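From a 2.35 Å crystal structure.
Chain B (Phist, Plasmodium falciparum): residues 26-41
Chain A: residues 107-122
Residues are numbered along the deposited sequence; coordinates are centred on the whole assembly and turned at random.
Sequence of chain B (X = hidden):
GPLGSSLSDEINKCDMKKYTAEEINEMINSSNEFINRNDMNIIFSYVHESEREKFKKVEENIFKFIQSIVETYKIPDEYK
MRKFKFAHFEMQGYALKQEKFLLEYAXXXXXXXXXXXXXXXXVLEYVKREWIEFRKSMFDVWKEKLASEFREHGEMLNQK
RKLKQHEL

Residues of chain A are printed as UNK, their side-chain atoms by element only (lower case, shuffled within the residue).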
# COMPACT_ATOMS: atom_id res chain seq x y z
N GLU B 26 -16.02 1.98 25.34
CA GLU B 26 -17.22 1.43 25.96
C GLU B 26 -17.44 -0.01 25.47
O GLU B 26 -17.64 -0.91 26.29
CB GLU B 26 -18.41 2.30 25.58
CG GLU B 26 -19.45 2.46 26.66
CD GLU B 26 -20.68 3.17 26.14
OE1 GLU B 26 -21.78 2.57 26.21
OE2 GLU B 26 -20.55 4.32 25.64
N MET B 27 -17.36 -0.22 24.14
CA MET B 27 -17.53 -1.51 23.50
C MET B 27 -16.45 -2.48 23.93
O MET B 27 -16.78 -3.61 24.29
CB MET B 27 -17.52 -1.35 21.97
CG MET B 27 -18.84 -0.97 21.40
SD MET B 27 -18.67 -0.82 19.61
CE MET B 27 -20.23 -1.23 19.14
N ILE B 28 -15.18 -2.04 23.93
CA ILE B 28 -14.03 -2.85 24.34
C ILE B 28 -14.20 -3.32 25.79
O ILE B 28 -14.08 -4.51 26.08
CB ILE B 28 -12.68 -2.09 24.14
CG1 ILE B 28 -12.38 -1.83 22.66
CG2 ILE B 28 -11.49 -2.84 24.79
CD1 ILE B 28 -11.36 -0.64 22.43
N ASN B 29 -14.53 -2.37 26.68
CA ASN B 29 -14.64 -2.55 28.12
C ASN B 29 -16.01 -3.05 28.58
O ASN B 29 -16.26 -3.05 29.79
CB ASN B 29 -14.31 -1.23 28.84
CG ASN B 29 -12.92 -0.70 28.61
OD1 ASN B 29 -11.99 -1.43 28.26
ND2 ASN B 29 -12.78 0.62 28.79
N SER B 30 -16.90 -3.48 27.64
CA SER B 30 -18.24 -3.96 27.99
C SER B 30 -18.16 -5.22 28.85
O SER B 30 -17.26 -6.07 28.66
CB SER B 30 -19.05 -4.23 26.73
OG SER B 30 -20.32 -4.79 27.05
N SER B 31 -19.10 -5.35 29.81
CA SER B 31 -19.16 -6.50 30.72
C SER B 31 -19.70 -7.74 29.98
O SER B 31 -19.43 -8.86 30.41
CB SER B 31 -20.00 -6.19 31.96
OG SER B 31 -21.27 -5.68 31.60
N ASN B 32 -20.41 -7.54 28.84
CA ASN B 32 -20.95 -8.61 27.97
C ASN B 32 -19.86 -9.65 27.62
O ASN B 32 -18.77 -9.27 27.18
CB ASN B 32 -21.53 -8.00 26.68
CG ASN B 32 -22.74 -7.15 26.94
OD1 ASN B 32 -22.84 -6.44 27.94
ND2 ASN B 32 -23.71 -7.22 26.06
N GLU B 33 -20.16 -10.95 27.86
CA GLU B 33 -19.20 -12.02 27.62
C GLU B 33 -18.81 -12.18 26.15
O GLU B 33 -17.69 -12.59 25.84
CB GLU B 33 -19.70 -13.38 28.15
CG GLU B 33 -18.62 -14.09 28.93
CD GLU B 33 -18.50 -15.58 28.74
OE1 GLU B 33 -19.29 -16.31 29.38
OE2 GLU B 33 -17.62 -16.03 27.97
N PHE B 34 -19.77 -11.94 25.27
CA PHE B 34 -19.56 -12.12 23.86
C PHE B 34 -19.71 -10.80 23.14
O PHE B 34 -20.36 -9.90 23.65
CB PHE B 34 -20.53 -13.17 23.28
CG PHE B 34 -20.45 -14.52 23.97
CD1 PHE B 34 -19.52 -15.47 23.57
CD2 PHE B 34 -21.28 -14.82 25.05
CE1 PHE B 34 -19.42 -16.70 24.24
CE2 PHE B 34 -21.18 -16.05 25.71
CZ PHE B 34 -20.25 -16.97 25.31
N ILE B 35 -19.07 -10.71 21.96
CA ILE B 35 -19.10 -9.57 21.07
C ILE B 35 -19.44 -10.12 19.68
O ILE B 35 -18.85 -11.12 19.23
CB ILE B 35 -17.79 -8.71 21.12
CG1 ILE B 35 -17.96 -7.38 20.32
CG2 ILE B 35 -16.50 -9.50 20.75
CD1 ILE B 35 -16.83 -6.31 20.58
N ASN B 36 -20.45 -9.49 19.03
CA ASN B 36 -20.90 -9.90 17.70
C ASN B 36 -20.02 -9.25 16.60
O ASN B 36 -19.18 -8.39 16.90
CB ASN B 36 -22.41 -9.57 17.49
CG ASN B 36 -22.78 -8.11 17.63
OD1 ASN B 36 -22.27 -7.24 16.91
ND2 ASN B 36 -23.69 -7.80 18.55
N ARG B 37 -20.23 -9.69 15.33
CA ARG B 37 -19.51 -9.26 14.14
C ARG B 37 -19.68 -7.79 13.86
O ARG B 37 -18.71 -7.15 13.48
CB ARG B 37 -19.96 -10.07 12.93
CG ARG B 37 -18.95 -10.01 11.78
CD ARG B 37 -19.60 -10.35 10.46
NE ARG B 37 -20.11 -11.73 10.38
CZ ARG B 37 -19.64 -12.68 9.56
NH1 ARG B 37 -18.63 -12.42 8.74
NH2 ARG B 37 -20.18 -13.89 9.56
N ASN B 38 -20.89 -7.22 14.06
CA ASN B 38 -21.09 -5.79 13.83
C ASN B 38 -20.13 -4.95 14.68
O ASN B 38 -19.33 -4.18 14.15
CB ASN B 38 -22.52 -5.39 14.12
CG ASN B 38 -22.68 -3.88 14.10
OD1 ASN B 38 -22.15 -3.19 13.19
ND2 ASN B 38 -23.38 -3.33 15.11
N ASP B 39 -20.21 -5.14 16.00
CA ASP B 39 -19.38 -4.45 16.97
C ASP B 39 -17.87 -4.66 16.69
O ASP B 39 -17.09 -3.70 16.79
CB ASP B 39 -19.79 -4.92 18.37
CG ASP B 39 -21.21 -4.51 18.76
OD1 ASP B 39 -21.93 -3.92 17.90
OD2 ASP B 39 -21.59 -4.70 19.96
N MET B 40 -17.46 -5.87 16.25
CA MET B 40 -16.06 -6.16 15.92
C MET B 40 -15.63 -5.38 14.69
O MET B 40 -14.52 -4.85 14.66
CB MET B 40 -15.85 -7.67 15.68
CG MET B 40 -16.03 -8.53 16.97
SD MET B 40 -15.47 -10.24 16.67
CE MET B 40 -17.06 -11.11 16.30
N ASN B 41 -16.54 -5.26 13.70
CA ASN B 41 -16.28 -4.54 12.46
C ASN B 41 -16.18 -3.04 12.73
O ASN B 41 -15.24 -2.41 12.26
CB ASN B 41 -17.35 -4.88 11.41
CG ASN B 41 -17.26 -6.28 10.83
OD1 ASN B 41 -16.33 -7.05 11.09
ND2 ASN B 41 -18.25 -6.65 10.02
N UNK A 107 -10.92 -11.08 5.44
CA UNK A 107 -10.93 -11.17 6.89
C UNK A 107 -12.35 -11.04 7.45
O UNK A 107 -12.78 -11.91 8.21
c UNK A 107 -11.15 -9.24 11.09
c UNK A 107 -9.50 -10.94 11.26
c UNK A 107 -10.39 -10.09 11.87
c UNK A 107 -11.00 -9.24 9.69
c UNK A 107 -10.09 -10.09 9.07
c UNK A 107 -9.35 -10.95 9.87
c UNK A 107 -9.98 -10.14 7.55
N UNK A 108 -13.09 -10.00 7.04
CA UNK A 108 -14.46 -9.75 7.50
C UNK A 108 -15.45 -10.77 7.00
O UNK A 108 -16.42 -11.03 7.71
c UNK A 108 -14.59 -5.87 6.79
c UNK A 108 -14.05 -7.15 7.42
c UNK A 108 -13.87 -6.97 8.93
c UNK A 108 -14.94 -8.35 7.07
N UNK A 109 -15.26 -11.32 5.79
CA UNK A 109 -16.20 -12.29 5.23
C UNK A 109 -16.11 -13.65 5.87
O UNK A 109 -17.10 -14.37 5.87
o UNK A 109 -16.12 -11.23 3.07
c UNK A 109 -15.98 -12.47 3.74
N UNK A 110 -14.91 -14.03 6.35
CA UNK A 110 -14.66 -15.37 6.88
C UNK A 110 -14.75 -15.44 8.42
O UNK A 110 -14.88 -16.53 8.96
c UNK A 110 -13.91 -17.18 4.35
c UNK A 110 -13.28 -15.88 6.40
c UNK A 110 -11.59 -16.28 4.54
c UNK A 110 -13.08 -16.04 4.89
N UNK A 111 -14.65 -14.28 9.11
CA UNK A 111 -14.72 -14.14 10.57
C UNK A 111 -16.16 -14.49 11.04
O UNK A 111 -17.12 -14.20 10.30
n UNK A 111 -14.45 -11.34 13.02
c UNK A 111 -14.03 -12.49 12.51
o UNK A 111 -13.45 -13.32 13.23
c UNK A 111 -14.26 -12.72 11.01
N UNK A 112 -16.28 -15.20 12.19
CA UNK A 112 -17.54 -15.69 12.73
C UNK A 112 -18.42 -14.61 13.30
O UNK A 112 -17.90 -13.56 13.69
N UNK A 113 -19.74 -14.87 13.37
CA UNK A 113 -20.76 -13.95 13.89
C UNK A 113 -20.54 -13.56 15.36
O UNK A 113 -20.92 -12.45 15.73
c UNK A 113 -23.33 -13.40 11.69
c UNK A 113 -23.53 -13.48 10.20
c UNK A 113 -22.67 -14.67 12.26
c UNK A 113 -22.19 -14.52 13.72
n UNK A 113 -23.74 -12.13 9.60
N UNK A 114 -19.98 -14.47 16.19
CA UNK A 114 -19.73 -14.19 17.62
C UNK A 114 -18.34 -14.55 18.06
O UNK A 114 -17.75 -15.50 17.55
c UNK A 114 -22.96 -15.62 19.33
c UNK A 114 -20.70 -14.98 18.51
c UNK A 114 -22.13 -14.54 18.60
c UNK A 114 -22.24 -13.16 19.31
N UNK A 115 -17.85 -13.87 19.09
CA UNK A 115 -16.56 -14.13 19.69
C UNK A 115 -16.60 -13.75 21.17
O UNK A 115 -17.30 -12.82 21.56
s UNK A 115 -13.80 -13.67 19.59
c UNK A 115 -15.46 -13.37 18.95
N UNK A 116 -15.82 -14.45 21.99
CA UNK A 116 -15.67 -14.10 23.41
C UNK A 116 -15.03 -12.71 23.48
O UNK A 116 -13.98 -12.50 22.87
c UNK A 116 -14.81 -15.16 24.15
c UNK A 116 -15.02 -15.15 25.65
o UNK A 116 -14.24 -15.99 27.74
c UNK A 116 -13.94 -15.77 26.54
o UNK A 116 -12.81 -16.00 26.06
N UNK A 117 -15.67 -11.75 24.16
CA UNK A 117 -15.16 -10.37 24.24
C UNK A 117 -13.73 -10.29 24.83
O UNK A 117 -12.94 -9.47 24.37
n UNK A 117 -18.32 -7.35 24.90
n UNK A 117 -20.12 -6.90 23.55
n UNK A 117 -18.33 -5.49 23.57
c UNK A 117 -16.98 -7.11 25.43
c UNK A 117 -15.94 -7.98 24.74
c UNK A 117 -16.12 -9.48 25.06
c UNK A 117 -18.92 -6.59 24.00
N UNK A 118 -13.42 -11.14 25.82
CA UNK A 118 -12.11 -11.24 26.50
C UNK A 118 -10.99 -11.46 25.47
O UNK A 118 -10.01 -10.70 25.46
c UNK A 118 -10.69 -13.87 28.97
c UNK A 118 -12.15 -12.42 27.52
c UNK A 118 -9.52 -13.96 29.92
n UNK A 118 -9.91 -13.60 31.32
c UNK A 118 -11.01 -12.44 28.54
N UNK A 119 -11.16 -12.48 24.61
CA UNK A 119 -10.28 -12.87 23.52
C UNK A 119 -10.14 -11.73 22.48
O UNK A 119 -9.05 -11.48 21.99
c UNK A 119 -10.81 -17.14 21.23
n UNK A 119 -11.37 -17.97 20.13
c UNK A 119 -9.94 -14.78 21.80
c UNK A 119 -10.76 -15.67 20.86
c UNK A 119 -10.84 -14.14 22.86
N UNK A 120 -11.27 -11.08 22.12
CA UNK A 120 -11.28 -9.97 21.18
C UNK A 120 -10.43 -8.81 21.72
O UNK A 120 -9.64 -8.24 20.98
c UNK A 120 -12.54 -8.42 18.62
c UNK A 120 -12.99 -7.03 20.52
c UNK A 120 -12.76 -8.30 19.99
c UNK A 120 -12.55 -7.29 17.79
c UNK A 120 -12.80 -6.04 18.33
c UNK A 120 -13.01 -5.91 19.69
c UNK A 120 -12.72 -9.50 20.89
N UNK A 121 -10.59 -8.47 23.01
CA UNK A 121 -9.87 -7.44 23.73
C UNK A 121 -8.36 -7.75 23.77
O UNK A 121 -7.55 -6.85 23.56
c UNK A 121 -10.46 -7.34 25.15
c UNK A 121 -10.10 -6.10 25.93
c UNK A 121 -10.87 -6.00 27.24
c UNK A 121 -10.01 -5.42 28.34
n UNK A 121 -9.68 -3.97 28.15
N UNK A 122 -8.00 -9.04 23.97
CA UNK A 122 -6.61 -9.48 23.97
C UNK A 122 -5.97 -9.26 22.59
O UNK A 122 -4.87 -8.71 22.50
o UNK A 122 -7.44 -12.96 27.32
o UNK A 122 -6.52 -13.61 25.43
c UNK A 122 -6.91 -12.71 26.21
c UNK A 122 -6.69 -11.26 25.83
c UNK A 122 -6.52 -10.97 24.35
O HOH W 1 -15.42 -12.68 27.57

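Position 107 carries one carbon and then a ring of six, with no oxygen: Phe A107, buried and out of contact with this stretch of chain B. At 108, four carbons fork at the second, and a terminal carbon lies 3.3 Å from Asn B41 OD1; this is Leu A108. Its backbone O also takes a weak hydrogen bond from Arg B37 NH1 at 2.8 Å. Position 109 has one carbon and one oxygen, Ser A109, pointing away. Position 110 repeats the four forked carbons but reaches nothing on this stretch of chain B: Leu A110.

Position 111 shows two carbons, the second bearing one oxygen and one nitrogen, and the nitrogen sits 3.9 Å from Met B40 SD: Asn A111, the first residue after the helix to leave helical phi/psi. Its ND2 finds no partner in the model. Position 112 has no side-chain atoms, and its backbone lies over one face of the Arg B37 guanidinium: Gly A112. Position 113 has four carbons in a row ending in nitrogen; the last carbon comes 3.4 Å from Arg B37 NH2, and the nitrogen lies 3.7 Å from Arg B37 NE, like charges close together. This is Lys A113, whose backbone O accepts a weak bond from Arg B37 N at 2.9 Å.

At 114, four carbons fork at the second, and a terminal carbon lies 4.0 Å from Asn B36 CB on the shared face of the sheet: Leu A114. Position 115 has one carbon and one sulfur; its CB packs 3.8 Å from Met B40 CE, on the face it shares with Ile B35, and it is Cys A115. Position 116 has three carbons, the third carrying two oxygens, one of them 3.4 Å from Glu B33 OE2, a pairing of like charges: Glu A116, at the N-cap position.

Position 117 runs three carbons, a nitrogen, then a carbon with two more nitrogens, with Ser B30 CB and Ile B35 CB covering opposite faces of that planar end: Arg A117. It donates NH2 to Phe B34 O at 3.0 Å and, more weakly, NE to Asn B32 O at 3.0 Å and NH1 to Met B27 O at 2.5 Å. Positions 118 and 119 each have four carbons ending in nitrogen and touch nothing on this stretch of chain B: Lys A118 and Lys A119. Position 120 has one carbon and a six-carbon ring, with Met B40 CG over its face, 3.8 Å from a ring carbon: Phe A120. Position 121 has four carbons in a row ending in nitrogen, which bonds weakly to Asn B29 OD1 at 3.4 Å: Lys A121. Position 122, three carbons and two oxygens, is Glu A122, out of reach.

The rule is a short antiparallel ladder with an arginine just beyond each strand. Ile B35 N to Cys A115 O (2.8 Å) and Cys A115 N to Ile B35 O (2.9 Å) set the register, and Arg A117 N to Glu B33 O (2.8 Å) extends it. Ile B35, Cys A115, Met B40 and Phe A120 supply apolar packing, while both arginines reach backbone carbonyls of the other copy.

Chain A (107-122) FLSLNGKLCERKKFKE
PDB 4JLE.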